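Long-range contacts in aminopeptidase C (Lactobacillus rhamnosus, PDB 4K7C), which probably acts as a papain-like cysteine aminopeptidase that cleaves amino-terminal residues from peptides: residues 76-80 and 253-257; 115-121 and 187-191; 307-313 and 412-417. The contacts are given in a common frame with arbitrary orientation. Numbering follows the deposited sequence.

Contact 1: residues 76-80 and 253-257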
loop_
_atom_site.group_PDB
_atom_site.type_symbol
_atom_site.label_atom_id
_atom_site.label_comp_id
_atom_site.label_asym_id
_atom_site.label_seq_id
_atom_site.Cartn_x
_atom_site.Cartn_y
_atom_site.Cartn_z
ATOM N N LEU A 76 23.217 26.029 -2.016
ATOM C CA LEU A 76 23.737 25.412 -0.818
ATOM C C LEU A 76 24.474 24.081 -1.116
ATOM O O LEU A 76 25.379 23.675 -0.401
ATOM C CB LEU A 76 22.619 25.208 0.225
ATOM C CG LEU A 76 22.017 26.528 0.782
ATOM C CD1 LEU A 76 20.747 26.300 1.630
ATOM C CD2 LEU A 76 23.025 27.317 1.584
ATOM N N ASN A 77 24.094 23.418 -2.209
ATOM C CA ASN A 77 24.798 22.240 -2.633
ATOM C C ASN A 77 26.250 22.570 -2.977
ATOM O O ASN A 77 27.169 21.887 -2.541
ATOM C CB ASN A 77 24.136 21.561 -3.859
ATOM C CG ASN A 77 22.923 20.707 -3.483
ATOM O OD1 ASN A 77 22.775 20.260 -2.342
ATOM N ND2 ASN A 77 22.041 20.437 -4.503
ATOM N N THR A 78 26.450 23.624 -3.715
ATOM C CA THR A 78 27.815 24.053 -4.131
ATOM C C THR A 78 28.664 24.310 -2.871
ATOM O O THR A 78 29.776 23.812 -2.779
ATOM C CB THR A 78 27.900 25.242 -5.094
ATOM O OG1 THR A 78 27.384 26.458 -4.561
ATOM C CG2 THR A 78 27.137 24.878 -6.445
HETATM N N MSE A 79 28.060 24.939 -1.888
HETATM C CA MSE A 79 28.802 25.315 -0.623
HETATM C C MSE A 79 29.073 24.094 0.205
HETATM O O MSE A 79 30.181 23.875 0.656
HETATM C CB MSE A 79 27.869 26.290 0.103
HETATM C CG MSE A 79 27.843 27.613 -0.567
HETATM SE SE MSE A 79 26.616 28.822 0.333
HETATM C CE MSE A 79 26.685 30.065 -1.116
ATOM N N ARG A 80 28.067 23.227 0.366
ATOM C CA ARG A 80 28.215 22.051 1.247
ATOM C C ARG A 80 29.155 21.026 0.659
ATOM O O ARG A 80 29.757 20.270 1.427
ATOM C CB ARG A 80 26.872 21.386 1.563
ATOM C CG ARG A 80 26.356 20.437 0.470
ATOM C CD ARG A 80 24.867 20.250 0.700
ATOM N NE ARG A 80 24.235 19.373 -0.289
ATOM C CZ ARG A 80 24.077 18.066 -0.156
ATOM N NH1 ARG A 80 24.398 17.454 0.983
ATOM N NH2 ARG A 80 23.482 17.391 -1.142
ATOM N N VAL A 253 32.733 27.803 5.047
ATOM C CA VAL A 253 32.650 28.011 3.616
ATOM C C VAL A 253 33.751 28.959 3.164
ATOM O O VAL A 253 34.574 28.599 2.314
ATOM C CB VAL A 253 31.235 28.518 3.194
ATOM C CG1 VAL A 253 31.126 28.590 1.661
ATOM C CG2 VAL A 253 30.164 27.523 3.625
ATOM N N GLY A 254 33.756 30.189 3.658
ATOM C CA GLY A 254 34.924 31.037 3.453
ATOM C C GLY A 254 35.031 31.722 2.097
ATOM O O GLY A 254 36.086 32.301 1.782
ATOM N N TRP A 255 33.934 31.747 1.311
ATOM C CA TRP A 255 33.922 32.407 0.020
ATOM C C TRP A 255 33.758 33.913 0.130
ATOM O O TRP A 255 33.242 34.403 1.104
ATOM C CB TRP A 255 32.761 31.862 -0.821
ATOM C CG TRP A 255 32.800 30.453 -1.091
ATOM C CD1 TRP A 255 33.738 29.576 -0.739
ATOM C CD2 TRP A 255 31.800 29.700 -1.820
ATOM N NE1 TRP A 255 33.427 28.318 -1.199
ATOM C CE2 TRP A 255 32.224 28.378 -1.855
ATOM C CE3 TRP A 255 30.613 30.047 -2.436
ATOM C CZ2 TRP A 255 31.474 27.350 -2.489
ATOM C CZ3 TRP A 255 29.862 29.029 -3.076
ATOM C CH2 TRP A 255 30.329 27.708 -3.101
ATOM N N ASN A 256 34.306 34.597 -0.876
ATOM C CA ASN A 256 34.002 35.969 -1.147
ATOM C C ASN A 256 33.020 35.898 -2.283
ATOM O O ASN A 256 33.392 35.547 -3.433
ATOM C CB ASN A 256 35.249 36.752 -1.513
ATOM C CG ASN A 256 34.932 38.159 -1.884
ATOM O OD1 ASN A 256 33.782 38.605 -1.875
ATOM N ND2 ASN A 256 35.959 38.891 -2.227
ATOM N N LEU A 257 31.799 36.290 -1.934
ATOM C CA LEU A 257 30.646 36.170 -2.799
ATOM C C LEU A 257 30.758 37.115 -3.987
ATOM O O LEU A 257 30.161 36.856 -5.047
ATOM C CB LEU A 257 29.341 36.308 -2.037
ATOM C CG LEU A 257 29.092 35.078 -1.134
ATOM C CD1 LEU A 257 27.924 35.371 -0.218
ATOM C CD2 LEU A 257 28.902 33.749 -1.853
#

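Contact 2: residues 115-121 and 187-191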
loop_
_atom_site.group_PDB
_atom_site.type_symbol
_atom_site.label_atom_id
_atom_site.label_comp_id
_atom_site.label_asym_id
_atom_site.label_seq_id
_atom_site.Cartn_x
_atom_site.Cartn_y
_atom_site.Cartn_z
ATOM N N VAL A 115 5.535 48.395 -4.129
ATOM C CA VAL A 115 4.241 48.951 -4.090
ATOM C C VAL A 115 4.300 50.480 -3.842
ATOM O O VAL A 115 3.532 51.252 -4.480
ATOM C CB VAL A 115 3.379 48.344 -2.942
ATOM C CG1 VAL A 115 2.109 49.083 -2.769
ATOM C CG2 VAL A 115 3.019 46.882 -3.283
ATOM N N LEU A 116 5.148 50.892 -2.913
ATOM C CA LEU A 116 5.357 52.328 -2.644
ATOM C C LEU A 116 5.852 53.058 -3.949
ATOM O O LEU A 116 5.310 54.088 -4.315
ATOM C CB LEU A 116 6.294 52.525 -1.456
ATOM C CG LEU A 116 5.548 52.208 -0.166
ATOM C CD1 LEU A 116 6.501 52.194 1.012
ATOM C CD2 LEU A 116 4.411 53.160 0.140
ATOM N N LYS A 117 6.833 52.486 -4.604
ATOM C CA LYS A 117 7.426 53.052 -5.744
ATOM C C LYS A 117 6.460 53.164 -6.911
ATOM O O LYS A 117 6.610 54.047 -7.701
ATOM C CB LYS A 117 8.624 52.250 -6.199
ATOM C CG LYS A 117 9.912 52.677 -5.518
ATOM C CD LYS A 117 10.995 51.607 -5.599
ATOM C CE LYS A 117 11.342 51.250 -7.037
ATOM N NZ LYS A 117 12.493 50.296 -7.042
ATOM N N THR A 118 5.433 52.325 -6.971
ATOM C CA THR A 118 4.496 52.343 -8.089
ATOM C C THR A 118 3.159 52.820 -7.628
ATOM O O THR A 118 2.167 52.694 -8.319
ATOM C CB THR A 118 4.398 50.910 -8.720
ATOM O OG1 THR A 118 4.008 49.986 -7.714
ATOM C CG2 THR A 118 5.714 50.507 -9.363
ATOM N N ALA A 119 3.099 53.418 -6.455
ATOM C CA ALA A 119 1.822 53.732 -5.868
ATOM C C ALA A 119 1.096 54.889 -6.597
ATOM O O ALA A 119 -0.100 55.007 -6.420
ATOM C CB ALA A 119 1.977 54.096 -4.432
ATOM N N ASP A 120 1.867 55.666 -7.369
ATOM C CA ASP A 120 1.345 56.763 -8.247
ATOM C C ASP A 120 0.876 56.251 -9.640
ATOM O O ASP A 120 0.321 56.996 -10.434
ATOM C CB ASP A 120 2.424 57.872 -8.428
ATOM C CG ASP A 120 3.754 57.317 -9.022
ATOM O OD1 ASP A 120 4.019 56.077 -8.954
ATOM O OD2 ASP A 120 4.574 58.130 -9.526
ATOM N N GLN A 121 1.074 54.969 -9.914
ATOM C CA GLN A 121 0.720 54.395 -11.193
ATOM C C GLN A 121 -0.599 53.655 -11.079
ATOM O O GLN A 121 -0.990 53.145 -10.014
ATOM C CB GLN A 121 1.839 53.460 -11.710
ATOM C CG GLN A 121 3.191 54.148 -11.904
ATOM C CD GLN A 121 4.335 53.138 -12.052
ATOM O OE1 GLN A 121 4.125 52.018 -12.524
ATOM N NE2 GLN A 121 5.550 53.524 -11.644
ATOM N N LEU A 187 -1.077 50.587 1.738
ATOM C CA LEU A 187 0.093 51.389 1.301
ATOM C C LEU A 187 -0.253 52.364 0.159
ATOM O O LEU A 187 0.109 53.607 0.200
ATOM C CB LEU A 187 1.300 50.544 0.929
ATOM C CG LEU A 187 2.039 49.758 2.038
ATOM C CD1 LEU A 187 3.093 48.854 1.390
ATOM C CD2 LEU A 187 2.695 50.676 3.036
ATOM N N ARG A 188 -0.986 51.874 -0.856
ATOM C CA ARG A 188 -1.467 52.785 -1.920
ATOM C C ARG A 188 -2.374 53.894 -1.391
ATOM O O ARG A 188 -2.298 55.074 -1.867
ATOM C CB ARG A 188 -2.105 52.013 -3.125
ATOM C CG ARG A 188 -1.089 51.161 -3.913
ATOM C CD ARG A 188 -1.689 50.377 -5.113
ATOM N NE ARG A 188 -2.414 51.243 -6.070
ATOM C CZ ARG A 188 -1.885 51.806 -7.139
ATOM N NH1 ARG A 188 -0.640 51.579 -7.467
ATOM N NH2 ARG A 188 -2.645 52.588 -7.943
ATOM N N LYS A 189 -3.221 53.540 -0.455
ATOM C CA LYS A 189 -4.106 54.485 0.175
ATOM C C LYS A 189 -3.332 55.597 0.923
ATOM O O LYS A 189 -3.583 56.778 0.739
ATOM C CB LYS A 189 -5.034 53.796 1.155
ATOM C CG LYS A 189 -6.195 54.713 1.373
ATOM C CD LYS A 189 -7.004 54.521 2.603
ATOM C CE LYS A 189 -8.285 55.370 2.379
ATOM N NZ LYS A 189 -8.528 56.209 3.577
ATOM N N LEU A 190 -2.387 55.199 1.755
ATOM C CA LEU A 190 -1.455 56.125 2.398
ATOM C C LEU A 190 -0.798 57.079 1.401
ATOM O O LEU A 190 -0.807 58.281 1.642
ATOM C CB LEU A 190 -0.373 55.358 3.194
ATOM C CG LEU A 190 -0.855 54.735 4.505
ATOM C CD1 LEU A 190 0.134 53.702 4.987
ATOM C CD2 LEU A 190 -1.066 55.745 5.618
ATOM N N VAL A 191 -0.253 56.582 0.298
ATOM C CA VAL A 191 0.356 57.459 -0.684
ATOM C C VAL A 191 -0.739 58.362 -1.324
ATOM O O VAL A 191 -0.487 59.551 -1.530
ATOM C CB VAL A 191 1.078 56.694 -1.751
ATOM C CG1 VAL A 191 1.519 57.608 -2.888
ATOM C CG2 VAL A 191 2.250 55.921 -1.181
HETATM O O HOH W 1 1.609 50.170 -6.166
HETATM O O HOH W 2 -1.849 55.478 -4.642
#

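Contact 3: residues 307-313 and 412-417. With GOL (glycerol), chain C.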
loop_
_atom_site.group_PDB
_atom_site.type_symbol
_atom_site.label_atom_id
_atom_site.label_comp_id
_atom_site.label_asym_id
_atom_site.label_seq_id
_atom_site.Cartn_x
_atom_site.Cartn_y
_atom_site.Cartn_z
ATOM N N LYS A 307 35.805 24.385 -17.752
ATOM C CA LYS A 307 36.991 24.883 -17.062
ATOM C C LYS A 307 36.808 24.800 -15.524
ATOM O O LYS A 307 37.654 24.259 -14.767
ATOM C CB LYS A 307 37.243 26.317 -17.535
ATOM C CG LYS A 307 38.592 26.820 -17.119
ATOM C CD LYS A 307 38.861 28.187 -17.726
ATOM C CE LYS A 307 40.305 28.604 -17.460
ATOM N NZ LYS A 307 40.411 30.028 -17.852
ATOM N N GLN A 308 35.654 25.219 -15.057
ATOM C CA GLN A 308 35.337 25.166 -13.640
ATOM C C GLN A 308 35.255 23.693 -13.139
ATOM O O GLN A 308 35.826 23.315 -12.095
ATOM C CB GLN A 308 34.070 26.006 -13.348
ATOM C CG GLN A 308 33.736 26.136 -11.892
ATOM C CD GLN A 308 32.938 27.368 -11.552
ATOM O OE1 GLN A 308 33.276 28.481 -11.975
ATOM N NE2 GLN A 308 31.868 27.191 -10.767
ATOM N N LEU A 309 34.539 22.851 -13.882
ATOM C CA LEU A 309 34.535 21.411 -13.563
ATOM C C LEU A 309 35.926 20.768 -13.528
ATOM O O LEU A 309 36.238 19.991 -12.629
ATOM C CB LEU A 309 33.565 20.637 -14.538
ATOM C CG LEU A 309 32.089 21.051 -14.332
ATOM C CD1 LEU A 309 31.250 20.433 -15.450
ATOM C CD2 LEU A 309 31.555 20.579 -12.963
ATOM N N LYS A 310 36.786 21.132 -14.482
ATOM C CA LYS A 310 38.095 20.513 -14.593
ATOM C C LYS A 310 38.989 20.957 -13.405
ATOM O O LYS A 310 39.880 20.231 -12.973
ATOM C CB LYS A 310 38.734 20.873 -15.920
ATOM C CG LYS A 310 38.278 20.082 -17.112
ATOM C CD LYS A 310 39.061 20.579 -18.325
ATOM C CE LYS A 310 38.936 19.631 -19.471
ATOM N NZ LYS A 310 39.532 20.265 -20.679
ATOM N N ALA A 311 38.664 22.120 -12.824
ATOM C CA ALA A 311 39.274 22.588 -11.596
ATOM C C ALA A 311 38.744 21.982 -10.326
ATOM O O ALA A 311 39.219 22.319 -9.274
ATOM C CB ALA A 311 39.169 24.098 -11.534
ATOM N N GLY A 312 37.706 21.139 -10.394
ATOM C CA GLY A 312 37.192 20.435 -9.244
ATOM C C GLY A 312 36.052 21.175 -8.562
ATOM O O GLY A 312 35.666 20.855 -7.446
ATOM N N GLU A 313 35.414 22.116 -9.257
ATOM C CA GLU A 313 34.342 22.880 -8.636
ATOM C C GLU A 313 33.039 22.696 -9.444
ATOM O O GLU A 313 33.030 22.838 -10.677
ATOM C CB GLU A 313 34.684 24.343 -8.669
ATOM C CG GLU A 313 35.924 24.696 -7.800
ATOM C CD GLU A 313 36.616 26.039 -8.154
ATOM O OE1 GLU A 313 36.180 26.834 -9.046
ATOM O OE2 GLU A 313 37.672 26.291 -7.540
ATOM N N VAL A 412 26.667 29.859 -13.035
ATOM C CA VAL A 412 27.398 30.745 -12.170
ATOM C C VAL A 412 28.851 30.312 -12.169
ATOM O O VAL A 412 29.218 29.186 -11.793
ATOM C CB VAL A 412 26.806 30.823 -10.758
ATOM C CG1 VAL A 412 27.640 31.698 -9.852
ATOM C CG2 VAL A 412 25.400 31.336 -10.784
ATOM N N ILE A 413 29.725 31.219 -12.651
ATOM C CA ILE A 413 31.150 30.948 -12.817
ATOM C C ILE A 413 32.050 31.870 -11.937
ATOM O O ILE A 413 31.713 33.051 -11.831
ATOM C CB ILE A 413 31.520 31.106 -14.298
ATOM C CG1 ILE A 413 30.678 30.067 -15.155
ATOM C CG2 ILE A 413 32.972 30.896 -14.517
ATOM C CD1 ILE A 413 31.041 28.646 -14.927
ATOM N N SER A 414 33.115 31.317 -11.342
ATOM C CA SER A 414 34.115 32.167 -10.643
ATOM C C SER A 414 34.815 33.024 -11.667
ATOM O O SER A 414 35.276 32.547 -12.701
ATOM C CB SER A 414 35.167 31.470 -9.807
ATOM O OG SER A 414 34.662 30.434 -9.060
ATOM N N LYS A 415 34.802 34.310 -11.367
ATOM C CA LYS A 415 35.359 35.375 -12.209
ATOM C C LYS A 415 36.793 35.091 -12.694
ATOM O O LYS A 415 37.177 35.496 -13.810
ATOM C CB LYS A 415 35.245 36.720 -11.480
ATOM C CG LYS A 415 33.859 37.340 -11.471
ATOM C CD LYS A 415 33.834 38.601 -10.581
ATOM C CE LYS A 415 32.484 39.137 -10.498
ATOM N NZ LYS A 415 32.380 40.281 -9.560
ATOM N N LYS A 416 37.570 34.404 -11.860
ATOM C CA LYS A 416 38.922 34.085 -12.223
ATOM C C LYS A 416 39.073 33.189 -13.471
ATOM O O LYS A 416 40.148 33.075 -14.013
ATOM C CB LYS A 416 39.605 33.387 -11.080
ATOM C CG LYS A 416 39.068 32.021 -10.769
ATOM C CD LYS A 416 39.625 31.605 -9.432
ATOM C CE LYS A 416 39.326 30.178 -9.137
ATOM N NZ LYS A 416 40.252 29.788 -8.019
ATOM N N TYR A 417 37.988 32.509 -13.888
ATOM C CA TYR A 417 38.038 31.662 -15.079
ATOM C C TYR A 417 37.724 32.471 -16.299
ATOM O O TYR A 417 37.881 31.965 -17.398
ATOM C CB TYR A 417 36.991 30.529 -14.947
ATOM C CG TYR A 417 37.277 29.618 -13.836
ATOM C CD1 TYR A 417 38.525 28.943 -13.755
ATOM C CD2 TYR A 417 36.343 29.396 -12.852
ATOM C CE1 TYR A 417 38.803 28.092 -12.705
ATOM C CE2 TYR A 417 36.609 28.571 -11.790
ATOM C CZ TYR A 417 37.832 27.923 -11.721
ATOM O OH TYR A 417 38.111 27.117 -10.663
HETATM C C1 GOL C . 30.293 28.018 -6.585
HETATM O O1 GOL C . 31.718 27.971 -6.398
HETATM C C2 GOL C . 29.891 28.712 -7.886
HETATM O O2 GOL C . 30.897 28.699 -8.911
HETATM C C3 GOL C . 28.500 28.257 -8.322
HETATM O O3 GOL C . 28.326 27.832 -9.656
HETATM O O HOH W 3 38.435 31.150 -19.910
HETATM O O HOH W 4 33.923 28.124 -8.474
#

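Contact 1: residues 76-80 and 253-257
A Met-aromatic contact fastens the helix spanning residues 70-87 to the loop that follows helix 245-253. Met79, present as selenomethionine in this derivative, lays its side chain across the indole of Trp255: Met79 CG lies over one face, 3.9 Å from the centroid of the Trp255 six-membered ring in a CH-pi contact and 3.5 Å from Trp255 CZ3, while Met79 SE approaches obliquely at 5.2 Å from the same centroid. Thr78 meets the rim of the indole instead, its OG1 3.5 Å from Trp255 CH2 and close to the ring plane; that hydroxyl is hydrogen-bonded to the backbone oxygen of Ala75. Helix 70-87 probably corresponds to the central helix that in papain-like peptidases carries the catalytic cysteine at its amino-terminal end; the contact lies further along it. Gly254, with phi of 80°, is the first residue to leave helical geometry; Val253 and Trp255, on either side of it in sequence, both point their CA-CB bonds toward helix 70-87. Met79 CG also touches Val253 CG1 at 4.1 Å, and Met79 CE reaches Leu257 CD2 at 4.4 Å. Leu257 and Met79 both pack on Ile149 of helix 142-152. On a side of the helix turned from the loop, Arg80 NE donates to Asn77 OD1 at 2.7 Å, and the guanidinium forms a salt bridge with Glu384.

Contact 2: residues 115-121 and 187-191
The guanidinium of Arg188 gathers the backbone carbonyls that follow the end of helix 96-117. Both of its terminal nitrogens donate to the same acceptor, Arg188 NH2 to Gln121 O at 2.7 Å and Arg188 NH1 to Gln121 O at 3.0 Å, and a weak bond runs from Arg188 NH1 to Thr118 O at 3.1 Å. These two oxygens lie near the guanidinium plane, while Ala119 O sits over one of its faces. Residues Thr118 to Gln121 form a type I turn, closed by Gln121 N to Thr118 O at 3.0 Å, which brings the acceptors together. One water accepts from Arg188 NH1 at 3.0 Å and donates to Val115 O at 2.8 Å and to Thr118 OG1 at 2.9 Å, the latter also hydrogen-bonded to Asn114 O; another bridges Ala119 O and Arg188 O at 2.5 and 2.8 Å. Beside this polar cluster the packing is aliphatic. Leu116 CD2 and Ala119 CB each come to 3.7 Å from Val191 CG2, and Val115 CG1 and Leu116 CD2 each lie 4.1 Å from Leu187 CB. Leu116 and Leu187 also touch helix 197-219, and Tyr357 of the second subunit packs on Arg188. This is helix-helix packing in the helical part of the molecule, in which an arginine on one helix hydrogen-bonds the carbonyls of the beta turn that follows another.

Contact 3: residues 307-313 and 412-417
Helix 298-310 ends in a Schellman motif at 307-313: Gly312, with a positive phi of 93°, is the first residue to leave helical geometry, and Glu313 N bonds to Gln308 O at 3.1 Å and Gly312 N to Leu309 O at 2.9 Å. In the other segment, the end of strand 408-414 passes into a 3-10 turn at 415-417. Tyr417 lies against the helix, with Gln308 CA over one ring face and its hydroxyl OH donating to Glu313 OE1 at 2.5 Å. Gln308 acts like an extra backbone partner, its OE1 accepting from Ser414 N at 2.9 Å. At the surface, Lys307 NZ donates a hydrogen bond to Tyr417 O at 3.2 Å, and a water bridges the same two atoms. Glycerol, probably from the crystallisation liquor, accepts from Gln308 NE2 through O2 at 2.6 Å and donates from O3 to Val412 O at 2.7 Å. The contact joins the end of helix 298-310 to the end of a neighbouring sheet strand, in the beta domain of a probably papain-like fold.

Overall arrangement
Contacts 1 and 3 are neighbours, their centres 13 Å apart and their nearest atoms about 6 Å apart, whereas contact 2 lies 38 and 44 Å away from them by centres. In sequence, both segments of contact 2 fall between those of contact 1, and contact 3 follows. Helices 70-87 and 96-117 are consecutive, so the chain runs from contact 1 to the remote helical region where contact 2 lies. The loop of contact 1 leads into strand 260-264, which pairs with strand 408-414 of contact 3. Contact 3 joins a helix end to a sheet strand, and contact 1 joins helix 70-87 to the loop entering that sheet, while contact 2 joins peripheral helices beside a second subunit of the six-chain assembly.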